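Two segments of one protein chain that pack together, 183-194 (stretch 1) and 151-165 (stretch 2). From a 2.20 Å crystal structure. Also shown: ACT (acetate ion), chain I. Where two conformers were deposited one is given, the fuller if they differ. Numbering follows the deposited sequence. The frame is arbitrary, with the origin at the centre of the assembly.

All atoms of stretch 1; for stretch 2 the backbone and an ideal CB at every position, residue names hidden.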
# COMPACT_ATOMS: atom_id res chain seq x y z
N LYS A 183 -7.95 -16.62 -3.67
CA LYS A 183 -8.04 -18.11 -3.75
C LYS A 183 -7.72 -18.70 -5.16
O LYS A 183 -6.97 -19.68 -5.33
CB LYS A 183 -9.43 -18.54 -3.22
CG LYS A 183 -9.77 -19.98 -3.45
CD LYS A 183 -10.95 -20.48 -2.60
CE LYS A 183 -11.02 -22.03 -2.67
NZ LYS A 183 -12.14 -22.65 -1.88
N ARG A 184 -8.33 -18.10 -6.17
CA ARG A 184 -8.09 -18.53 -7.55
C ARG A 184 -6.61 -18.29 -7.93
O ARG A 184 -5.93 -19.12 -8.56
CB ARG A 184 -9.00 -17.75 -8.51
CG ARG A 184 -8.96 -18.31 -9.94
CD ARG A 184 -10.24 -17.98 -10.70
NE ARG A 184 -10.03 -18.26 -12.14
CZ ARG A 184 -9.43 -17.46 -13.04
NH1 ARG A 184 -8.90 -16.28 -12.73
NH2 ARG A 184 -9.33 -17.87 -14.30
N LEU A 185 -6.08 -17.15 -7.51
CA LEU A 185 -4.60 -16.91 -7.79
C LEU A 185 -3.73 -17.97 -7.13
O LEU A 185 -2.87 -18.61 -7.74
CB LEU A 185 -4.24 -15.46 -7.38
CG LEU A 185 -2.75 -15.16 -7.53
CD1 LEU A 185 -2.31 -15.40 -8.96
CD2 LEU A 185 -2.49 -13.73 -7.12
N LEU A 186 -3.98 -18.21 -5.85
CA LEU A 186 -3.18 -19.18 -5.09
C LEU A 186 -3.33 -20.62 -5.59
O LEU A 186 -2.38 -21.42 -5.52
CB LEU A 186 -3.51 -19.09 -3.60
CG LEU A 186 -2.97 -17.85 -2.85
CD1 LEU A 186 -3.62 -17.77 -1.50
CD2 LEU A 186 -1.48 -18.01 -2.66
N THR A 187 -4.49 -20.92 -6.16
CA THR A 187 -4.74 -22.27 -6.70
C THR A 187 -4.04 -22.47 -8.00
O THR A 187 -3.63 -23.58 -8.30
CB THR A 187 -6.25 -22.51 -6.95
OG1 THR A 187 -6.91 -22.34 -5.73
CG2 THR A 187 -6.55 -23.92 -7.50
N ASN A 188 -3.89 -21.41 -8.79
CA ASN A 188 -3.29 -21.52 -10.14
C ASN A 188 -1.81 -21.06 -10.37
O ASN A 188 -1.19 -21.41 -11.37
CB ASN A 188 -4.25 -20.79 -11.08
CG ASN A 188 -5.59 -21.60 -11.25
OD1 ASN A 188 -5.59 -22.61 -11.92
ND2 ASN A 188 -6.65 -21.20 -10.56
N CYS A 189 -1.24 -20.27 -9.47
CA CYS A 189 0.09 -19.67 -9.71
C CYS A 189 1.20 -20.66 -9.63
O CYS A 189 0.98 -21.70 -9.11
CB CYS A 189 0.33 -18.58 -8.69
SG CYS A 189 0.35 -19.18 -6.98
N ASN A 190 2.38 -20.35 -10.14
CA ASN A 190 3.56 -21.13 -9.83
C ASN A 190 4.28 -20.53 -8.62
O ASN A 190 4.83 -21.25 -7.82
CB ASN A 190 4.51 -21.21 -11.03
CG ASN A 190 3.91 -22.00 -12.20
OD1 ASN A 190 3.07 -22.87 -12.05
ND2 ASN A 190 4.31 -21.67 -13.36
N VAL A 191 4.31 -19.22 -8.50
CA VAL A 191 4.97 -18.56 -7.35
C VAL A 191 3.83 -17.80 -6.69
O VAL A 191 3.15 -17.01 -7.37
CB VAL A 191 6.08 -17.61 -7.79
CG1 VAL A 191 6.69 -16.90 -6.61
CG2 VAL A 191 7.16 -18.33 -8.58
N PRO A 192 3.60 -17.99 -5.38
CA PRO A 192 2.49 -17.24 -4.79
C PRO A 192 2.81 -15.78 -4.57
O PRO A 192 3.97 -15.44 -4.41
CB PRO A 192 2.28 -17.94 -3.46
CG PRO A 192 3.67 -18.33 -3.09
CD PRO A 192 4.39 -18.69 -4.34
N PRO A 193 1.80 -14.92 -4.52
CA PRO A 193 2.03 -13.56 -4.13
C PRO A 193 2.58 -13.50 -2.72
O PRO A 193 2.16 -14.31 -1.84
CB PRO A 193 0.66 -12.95 -4.15
CG PRO A 193 -0.29 -14.13 -3.89
CD PRO A 193 0.36 -15.23 -4.65
N ALA A 194 3.46 -12.53 -2.50
CA ALA A 194 4.04 -12.28 -1.22
C ALA A 194 3.13 -11.43 -0.37
O ALA A 194 3.16 -11.55 0.85
CB ALA A 194 5.39 -11.58 -1.41
N UNK A 151 -8.56 -9.21 -19.69
CA UNK A 151 -7.43 -10.17 -19.52
C UNK A 151 -7.55 -10.76 -18.13
O UNK A 151 -7.75 -10.04 -17.17
CB UNK A 151 -6.07 -9.50 -19.71
N UNK A 152 -7.46 -12.07 -18.04
CA UNK A 152 -7.44 -12.74 -16.77
C UNK A 152 -6.14 -12.29 -15.97
O UNK A 152 -5.08 -12.21 -16.52
CB UNK A 152 -7.48 -14.25 -16.99
N UNK A 153 -6.29 -12.03 -14.68
CA UNK A 153 -5.18 -11.68 -13.81
C UNK A 153 -4.18 -12.83 -13.70
O UNK A 153 -3.00 -12.57 -13.44
CB UNK A 153 -5.70 -11.29 -12.42
N UNK A 154 -4.62 -14.07 -14.01
CA UNK A 154 -3.69 -15.15 -14.14
C UNK A 154 -2.71 -14.99 -15.28
O UNK A 154 -1.56 -15.49 -15.15
CB UNK A 154 -4.46 -16.46 -14.31
N UNK A 155 -3.15 -14.38 -16.41
CA UNK A 155 -2.21 -14.12 -17.53
C UNK A 155 -1.27 -13.06 -17.02
O UNK A 155 -0.10 -13.19 -17.19
CB UNK A 155 -2.92 -13.68 -18.81
N UNK A 156 -1.78 -12.01 -16.41
CA UNK A 156 -0.89 -10.97 -15.92
C UNK A 156 0.21 -11.53 -14.97
O UNK A 156 1.37 -11.18 -15.09
CB UNK A 156 -1.71 -9.90 -15.20
N UNK A 157 -0.19 -12.49 -14.15
CA UNK A 157 0.64 -13.06 -13.14
C UNK A 157 1.76 -13.82 -13.73
O UNK A 157 2.86 -13.75 -13.20
CB UNK A 157 -0.18 -13.96 -12.21
N UNK A 158 1.56 -14.44 -14.89
CA UNK A 158 2.69 -15.06 -15.57
C UNK A 158 3.82 -14.05 -15.87
O UNK A 158 4.97 -14.39 -15.81
CB UNK A 158 2.21 -15.71 -16.87
N UNK A 159 3.45 -12.86 -16.26
CA UNK A 159 4.41 -11.78 -16.48
C UNK A 159 5.07 -11.41 -15.17
O UNK A 159 6.27 -11.15 -15.17
CB UNK A 159 3.73 -10.56 -17.10
N UNK A 160 4.34 -11.37 -14.04
CA UNK A 160 5.00 -11.09 -12.72
C UNK A 160 6.01 -12.20 -12.41
O UNK A 160 7.13 -11.92 -12.02
CB UNK A 160 3.97 -10.99 -11.59
N UNK A 161 5.66 -13.46 -12.68
CA UNK A 161 6.59 -14.56 -12.48
C UNK A 161 7.81 -14.46 -13.38
O UNK A 161 8.93 -14.83 -12.94
CB UNK A 161 5.88 -15.89 -12.72
N UNK A 162 7.61 -13.98 -14.63
CA UNK A 162 8.73 -13.80 -15.54
C UNK A 162 9.71 -12.68 -15.02
O UNK A 162 10.95 -12.85 -15.07
CB UNK A 162 8.20 -13.45 -16.93
N UNK A 163 9.20 -11.56 -14.54
CA UNK A 163 10.11 -10.46 -14.14
C UNK A 163 10.86 -10.83 -12.85
O UNK A 163 12.00 -10.40 -12.67
CB UNK A 163 9.33 -9.16 -13.94
N UNK A 164 10.24 -11.71 -12.02
CA UNK A 164 10.88 -12.32 -10.86
C UNK A 164 12.05 -13.14 -11.28
O UNK A 164 13.19 -12.93 -10.78
CB UNK A 164 9.89 -13.18 -10.07
N UNK A 165 11.84 -14.04 -12.22
CA UNK A 165 12.92 -14.88 -12.71
C UNK A 165 14.06 -14.08 -13.38
O UNK A 165 15.22 -14.53 -13.41
CB UNK A 165 12.35 -15.90 -13.70
C ACT I . -12.50 -14.53 -9.31
O ACT I . -13.29 -13.68 -8.85
OXT ACT I . -11.60 -14.27 -10.17
CH3 ACT I . -12.72 -15.91 -8.79

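Position 151 precedes the helix, and its ideal CB has nothing of stretch 1 within 5.5 Å. The contact sets no preference; the residue is Ile-151.

At 152 the CA-to-CB bond points toward stretch 1, and the ideal CB lies 4.9 Å from Arg-184 NH2. The position directly precedes a helix, so a short acceptor could both cap it and meet the guanidinium; Asp suits best, with Asn, Ser or Thr able to cap without the charge. Asp-152 does both. Asp-152 OD1 accepts from the backbone N of position 154 at 3.2 Å, a capping bond, and the carboxylate forms a two-pronged salt bridge, Arg-184 NH1 to Asp-152 OD1 at 2.9 Å and Arg-184 NH2 to Asp-152 OD2 at 2.8 Å.

Position 153 points sideways, with no stretch 1 atom near its ideal CB, so only a long side chain could reach Arg-184 and the nearby acetate. Tyr or Gln would serve, each offering an oxygen to Arg-184 and a donor to the acetate. Tyr-153, chi1 p, sends its OH to acetate OXT as a 2.5 Å hydrogen bond; Arg-184 NH1 donates weakly to Tyr-153 OH at 3.2 Å.

From 154 the bond points toward stretch 1, the ideal CB of 154 being 4.7 Å from Arg-184 NH1 and 5.4 Å from Asn-188 CB. Leu, Ile or Met would fit between the helices. In Leu-154, CD1 lies over one guanidinium face, 3.7 Å from Arg-184 NH2, while CD2 is 3.9 Å from Leu-185 CD1.

Positions 155 and 156 are out of reach: Glu-155 and Thr-156.

The ideal CB at 157 is 4.1 Å from Leu-185 CD1, and beyond it lie the Val-191 carbonyl and the Pro-193 ring. A large apolar group is indicated: Phe or Met could fill space, but a ring with a donor also answers the carbonyl. Trp-157 takes Leu-185 CD1 over its face, 3.8 Å from the centroid of the five-membered ring; Trp-157 NE1 donates to Val-191 O at 2.9 Å, and Trp-157 CH2 touches Pro-193 CB at 3.8 Å.

At 158 (sideways, Arg-158), 159 (Gly-159) and 160 (Phe-160), stretch 1 makes no contact.

Position 161 points toward stretch 1, where the amides of Asn-190 and Val-191 converge just after the helix. An acceptor on a long arm, Glu or Gln, is favoured. Glu-161 OE2 accepts from both, at 2.7 Å from Asn-190 N and 2.9 Å from Val-191 N, so one oxygen bridges two successive loop amides.

Positions 162 and 163 have ideal CB atoms with nothing of stretch 1 within 5.5 Å, so the contact sets no preference; they are Glu-162 and Val-163. Position 164 points toward Val-191, though beyond 5.5 Å, favouring Leu or Met; Leu-164 CD2 reaches Val-191 CG1 at 3.8 Å. Position 165, Lys-165, makes no contact.

Stretch 2 151-165: IDYLETWRGFEEVLK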
# COMPACT_ATOMS: atom_id res chain seq x y z
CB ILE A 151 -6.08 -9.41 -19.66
CG1 ILE A 151 -6.06 -8.80 -21.08
CG2 ILE A 151 -4.90 -10.35 -19.44
CD1 ILE A 151 -4.88 -7.88 -21.30
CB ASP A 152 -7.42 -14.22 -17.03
CG ASP A 152 -7.64 -15.04 -15.77
OD1 ASP A 152 -7.72 -14.47 -14.64
OD2 ASP A 152 -7.74 -16.25 -15.96
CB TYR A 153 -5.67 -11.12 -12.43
CG TYR A 153 -6.61 -12.09 -11.70
CD1 TYR A 153 -6.13 -13.25 -11.14
CD2 TYR A 153 -7.98 -11.86 -11.67
CE1 TYR A 153 -6.96 -14.14 -10.52
CE2 TYR A 153 -8.85 -12.76 -11.04
CZ TYR A 153 -8.34 -13.89 -10.47
OH TYR A 153 -9.16 -14.81 -9.85
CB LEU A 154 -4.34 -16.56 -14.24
CG LEU A 154 -5.31 -16.98 -13.11
CD1 LEU A 154 -5.83 -18.41 -13.41
CD2 LEU A 154 -4.58 -17.00 -11.75
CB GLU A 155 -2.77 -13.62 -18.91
CG GLU A 155 -1.61 -13.42 -19.95
CD GLU A 155 -1.91 -12.66 -21.26
OE1 GLU A 155 -3.07 -12.78 -21.69
OE2 GLU A 155 -0.96 -12.00 -21.85
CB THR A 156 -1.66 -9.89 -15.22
OG1 THR A 156 -2.78 -9.55 -16.03
CG2 THR A 156 -0.76 -8.68 -14.96
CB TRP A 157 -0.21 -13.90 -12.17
CG TRP A 157 0.60 -14.29 -10.93
CD1 TRP A 157 1.09 -15.49 -10.63
CD2 TRP A 157 1.01 -13.41 -9.90
NE1 TRP A 157 1.78 -15.45 -9.43
CE2 TRP A 157 1.72 -14.18 -8.95
CE3 TRP A 157 0.85 -12.04 -9.68
CZ2 TRP A 157 2.32 -13.61 -7.81
CZ3 TRP A 157 1.38 -11.48 -8.51
CH2 TRP A 157 2.12 -12.26 -7.61
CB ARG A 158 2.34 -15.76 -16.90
CG ARG A 158 1.42 -16.99 -16.79
CD ARG A 158 1.15 -17.82 -18.11
NE ARG A 158 -0.22 -17.65 -18.66
CZ ARG A 158 -1.39 -18.06 -18.07
NH1 ARG A 158 -1.43 -18.72 -16.91
NH2 ARG A 158 -2.56 -17.80 -18.67
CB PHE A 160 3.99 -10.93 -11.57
CG PHE A 160 3.41 -9.57 -11.50
CD1 PHE A 160 2.53 -9.13 -12.46
CD2 PHE A 160 3.78 -8.72 -10.50
CE1 PHE A 160 2.03 -7.85 -12.43
CE2 PHE A 160 3.29 -7.46 -10.45
CZ PHE A 160 2.44 -7.01 -11.44
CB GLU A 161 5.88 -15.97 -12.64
CG GLU A 161 4.80 -16.15 -11.57
CD GLU A 161 3.89 -17.40 -11.76
OE1 GLU A 161 3.81 -17.84 -12.89
OE2 GLU A 161 3.22 -17.86 -10.81
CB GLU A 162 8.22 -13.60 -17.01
CG GLU A 162 7.60 -14.88 -17.66
CD GLU A 162 6.67 -14.68 -18.93
OE1 GLU A 162 6.29 -13.55 -19.32
OE2 GLU A 162 6.32 -15.71 -19.56
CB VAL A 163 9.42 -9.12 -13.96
CG1 VAL A 163 8.88 -8.64 -15.33
CG2 VAL A 163 8.30 -9.13 -12.90
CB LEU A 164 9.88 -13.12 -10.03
CG LEU A 164 10.36 -13.71 -8.66
CD1 LEU A 164 10.63 -12.61 -7.70
CD2 LEU A 164 9.29 -14.63 -8.11
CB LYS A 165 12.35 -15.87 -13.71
CG LYS A 165 13.32 -16.72 -14.46
CD LYS A 165 14.20 -17.59 -13.57
CE LYS A 165 15.30 -18.20 -14.46
NZ LYS A 165 15.98 -19.26 -13.72
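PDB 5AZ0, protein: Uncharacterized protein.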